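Local coordinates for protein putative acid phosphatase WZB (PDB 2WMY) that probably removes phosphate from phosphotyrosine in proteins, as a low molecular weight protein tyrosine phosphatase, at residues N18-S22 with I119-Y123. The protein carries 1 engineered substitution. Residues are numbered along the deposited sequence.
Sequences NICRS and IPDPY. With SO4 (sulfate ion), chain I.
At the apolar centre of this contact, the end of the P-loop of a low molecular weight tyrosine phosphatase packs against the loop that brings in the predicted general acid. Cys20, small enough to fit beside Tyr123, has CB 4.1 Å from Pro122 CG and SG, chi1 m, obliquely 3.8 Å from Tyr123 CD1. Ile19, chi1 p and chi2 t, is long enough to bring CD1 to 3.6 Å from Tyr123 CE1. Tyr123, its CB 3.4 Å from sulfate O2, probably flanks the pocket. Arg21 packs its aliphatic part on the loop, CD 3.8 Å from Pro122 CD and 4.0 Å from Ile119 CG2. The register pairs Cys20 with Tyr123 (CA to CA 6.7 Å) and Arg21 with Asp121 (CA to CA 7.6 Å). Two prolines restrict the irregular segment 119-123.

Within the P-loop, Asn18 takes the left-handed conformation (phi/psi 56/34), which Asn tolerates better than most residues; its ND2 donates to Ser22 OG at 2.9 Å. A sulfate, probably occupying the phosphate site, accepts from Ile19 N and Cys20 N through O1 (3.0 and 2.8 Å) and from Arg21 N through O4 (2.9 Å). Arg21, predicted catalytic, has donors enough for sulfate and loop: its m, t, m side chain gives NE to O4 and NH2 to O3, each 3.0 Å, whereas NH1 bonds Ile119 O at 2.9 Å and forms a salt bridge with Glu89.

The carboxylate of Asp121, the predicted proton donor, also makes an Asx turn, OD1 accepting from Tyr123 N at 2.9 Å. Its OD2, well out of the guanidinium plane, makes a long, charge-only salt bridge with Arg21 NH2 (4.0 Å), and one water bridges that pair, 3.2 Å from each atom.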
ATOM      1  N   ASN A  18      -1.009   6.772   4.710  1.00 11.73           N
ATOM      2  CA  ASN A  18       0.342   6.197   4.645  1.00 14.70           C
ATOM      3  C   ASN A  18       0.842   5.832   6.045  1.00 14.26           C
ATOM      4  O   ASN A  18       2.029   5.937   6.341  1.00 18.57           O
ATOM      5  CB  ASN A  18       1.321   7.134   3.913  1.00 15.48           C
ATOM      6  CG  ASN A  18       2.706   6.509   3.688  1.00 16.69           C
ATOM      7  OD1 ASN A  18       3.720   7.176   3.855  1.00 22.74           O
ATOM      8  ND2 ASN A  18       2.749   5.241   3.311  1.00 13.90           N
ATOM      9  N   ILE A  19      -0.074   5.406   6.913  1.00 15.89           N
ATOM     10  CA  ILE A  19       0.301   4.976   8.266  1.00 10.42           C
ATOM     11  C   ILE A  19      -0.298   3.616   8.656  1.00 15.26           C
ATOM     12  O   ILE A  19       0.137   3.008   9.625  1.00 21.00           O
ATOM     13  CB  ILE A  19      -0.069   6.026   9.334  1.00 16.39           C
ATOM     14  CG1 ILE A  19      -1.583   6.206   9.419  1.00 20.66           C
ATOM     15  CG2 ILE A  19       0.608   7.355   9.046  1.00 20.47           C
ATOM     16  CD1 ILE A  19      -2.004   7.184  10.504  1.00 29.03           C
ATOM     17  N   CYS A  20      -1.281   3.134   7.896  1.00 12.96           N
ATOM     18  CA  CYS A  20      -1.829   1.796   8.133  1.00 15.18           C
ATOM     19  C   CYS A  20      -1.600   0.816   6.976  1.00 18.46           C
ATOM     20  O   CYS A  20      -0.741  -0.052   7.067  1.00 21.23           O
ATOM     21  CB  CYS A  20      -3.321   1.869   8.456  1.00 20.93           C
ATOM     22  SG  CYS A  20      -3.733   2.839   9.917  1.00 19.28           S
ATOM     23  N   ARG A  21      -2.358   0.972   5.889  1.00 18.57           N
ATOM     24  CA  ARG A  21      -2.358  -0.010   4.795  1.00 18.97           C
ATOM     25  C   ARG A  21      -1.096  -0.052   3.938  1.00 15.03           C
ATOM     26  O   ARG A  21      -0.494  -1.114   3.791  1.00 14.55           O
ATOM     27  CB  ARG A  21      -3.588   0.163   3.893  1.00 11.19           C
ATOM     28  CG  ARG A  21      -4.893  -0.192   4.593  1.00 15.75           C
ATOM     29  CD  ARG A  21      -6.090   0.336   3.832  1.00 14.56           C
ATOM     30  NE  ARG A  21      -6.189   1.788   3.930  1.00 17.65           N
ATOM     31  CZ  ARG A  21      -7.150   2.499   3.360  1.00 15.28           C
ATOM     32  NH1 ARG A  21      -8.086   1.877   2.665  1.00 17.36           N
ATOM     33  NH2 ARG A  21      -7.189   3.822   3.500  1.00 13.17           N
ATOM     34  N   SER A  22      -0.706   1.072   3.340  1.00 12.57           N
ATOM     35  CA  SER A  22       0.453   1.019   2.441  1.00 11.58           C
ATOM     36  C   SER A  22       1.761   0.599   3.134  1.00 11.63           C
ATOM     37  O   SER A  22       2.541  -0.175   2.570  1.00 16.99           O
ATOM     38  CB  SER A  22       0.605   2.279   1.560  1.00 17.44           C
ATOM     39  OG  SER A  22       0.747   3.480   2.298  1.00 19.02           O
ATOM     40  N   ILE A 119      -9.351  -2.796  -0.418  1.00 17.08           N
ATOM     41  CA  ILE A 119      -8.837  -2.955   0.940  1.00 20.14           C
ATOM     42  C   ILE A 119      -9.435  -1.853   1.818  1.00 24.57           C
ATOM     43  O   ILE A 119      -9.068  -0.689   1.680  1.00 22.25           O
ATOM     44  CB  ILE A 119      -7.301  -2.850   0.977  1.00 19.73           C
ATOM     45  CG1 ILE A 119      -6.673  -3.656  -0.169  1.00 21.73           C
ATOM     46  CG2 ILE A 119      -6.763  -3.280   2.339  1.00 20.63           C
ATOM     47  CD1 ILE A 119      -6.759  -5.161  -0.000  1.00 24.19           C
ATOM     48  N   PRO A 120     -10.356  -2.216   2.730  1.00 22.63           N
ATOM     49  CA  PRO A 120     -11.069  -1.220   3.535  1.00 25.11           C
ATOM     50  C   PRO A 120     -10.113  -0.477   4.455  1.00 20.08           C
ATOM     51  O   PRO A 120      -9.014  -0.964   4.712  1.00 21.07           O
ATOM     52  CB  PRO A 120     -12.051  -2.066   4.368  1.00 27.16           C
ATOM     53  CG  PRO A 120     -12.085  -3.403   3.700  1.00 31.21           C
ATOM     54  CD  PRO A 120     -10.733  -3.589   3.097  1.00 23.43           C
ATOM     55  N   ASP A 121     -10.543   0.685   4.936  1.00 14.17           N
ATOM     56  CA  ASP A 121      -9.746   1.546   5.809  1.00 18.10           C
ATOM     57  C   ASP A 121      -9.911   1.102   7.264  1.00 18.06           C
ATOM     58  O   ASP A 121     -11.021   1.130   7.784  1.00 21.06           O
ATOM     59  CB  ASP A 121     -10.245   2.983   5.653  1.00 22.89           C
ATOM     60  CG  ASP A 121      -9.430   3.992   6.449  1.00 21.15           C
ATOM     61  OD1 ASP A 121      -8.568   3.586   7.250  1.00 20.55           O
ATOM     62  OD2 ASP A 121      -9.674   5.203   6.273  1.00 20.43           O
ATOM     63  N   PRO A 122      -8.808   0.687   7.915  1.00 12.42           N
ATOM     64  CA  PRO A 122      -8.820   0.194   9.292  1.00 22.59           C
ATOM     65  C   PRO A 122      -8.550   1.297  10.308  1.00 28.46           C
ATOM     66  O   PRO A 122      -8.688   1.051  11.505  1.00 24.73           O
ATOM     67  CB  PRO A 122      -7.631  -0.780   9.328  1.00 14.98           C
ATOM     68  CG  PRO A 122      -6.748  -0.391   8.176  1.00 12.96           C
ATOM     69  CD  PRO A 122      -7.444   0.676   7.362  1.00 19.46           C
ATOM     70  N   TYR A 123      -8.151   2.477   9.844  1.00 27.36           N
ATOM     71  CA  TYR A 123      -7.695   3.535  10.746  1.00 19.64           C
ATOM     72  C   TYR A 123      -8.737   3.793  11.821  1.00 20.28           C
ATOM     73  O   TYR A 123      -9.918   3.968  11.511  1.00 19.36           O
ATOM     74  CB  TYR A 123      -7.389   4.819   9.966  1.00 20.51           C
ATOM     75  CG  TYR A 123      -6.699   5.907  10.776  1.00 21.68           C
ATOM     76  CD1 TYR A 123      -5.631   5.611  11.618  1.00 21.76           C
ATOM     77  CD2 TYR A 123      -7.101   7.238  10.672  1.00 23.31           C
ATOM     78  CE1 TYR A 123      -4.991   6.618  12.352  1.00 23.09           C
ATOM     79  CE2 TYR A 123      -6.472   8.248  11.393  1.00 14.00           C
ATOM     80  CZ  TYR A 123      -5.422   7.929  12.233  1.00 20.58           C
ATOM     81  OH  TYR A 123      -4.805   8.927  12.941  1.00 15.37           O
TER
HETATM   82  S   SO4 I1148      -4.359   4.462   6.201  1.00 28.39           S
HETATM   83  O1  SO4 I1148      -2.963   4.869   6.412  1.00 27.14           O
HETATM   84  O2  SO4 I1148      -5.136   4.787   7.402  1.00 26.20           O
HETATM   85  O3  SO4 I1148      -4.967   5.142   5.047  1.00 22.85           O
HETATM   86  O4  SO4 I1148      -4.377   3.020   5.935  1.00 22.95           O
HETATM   87  O   HOH W   1      -9.541   6.036   3.199  1.00 29.26           O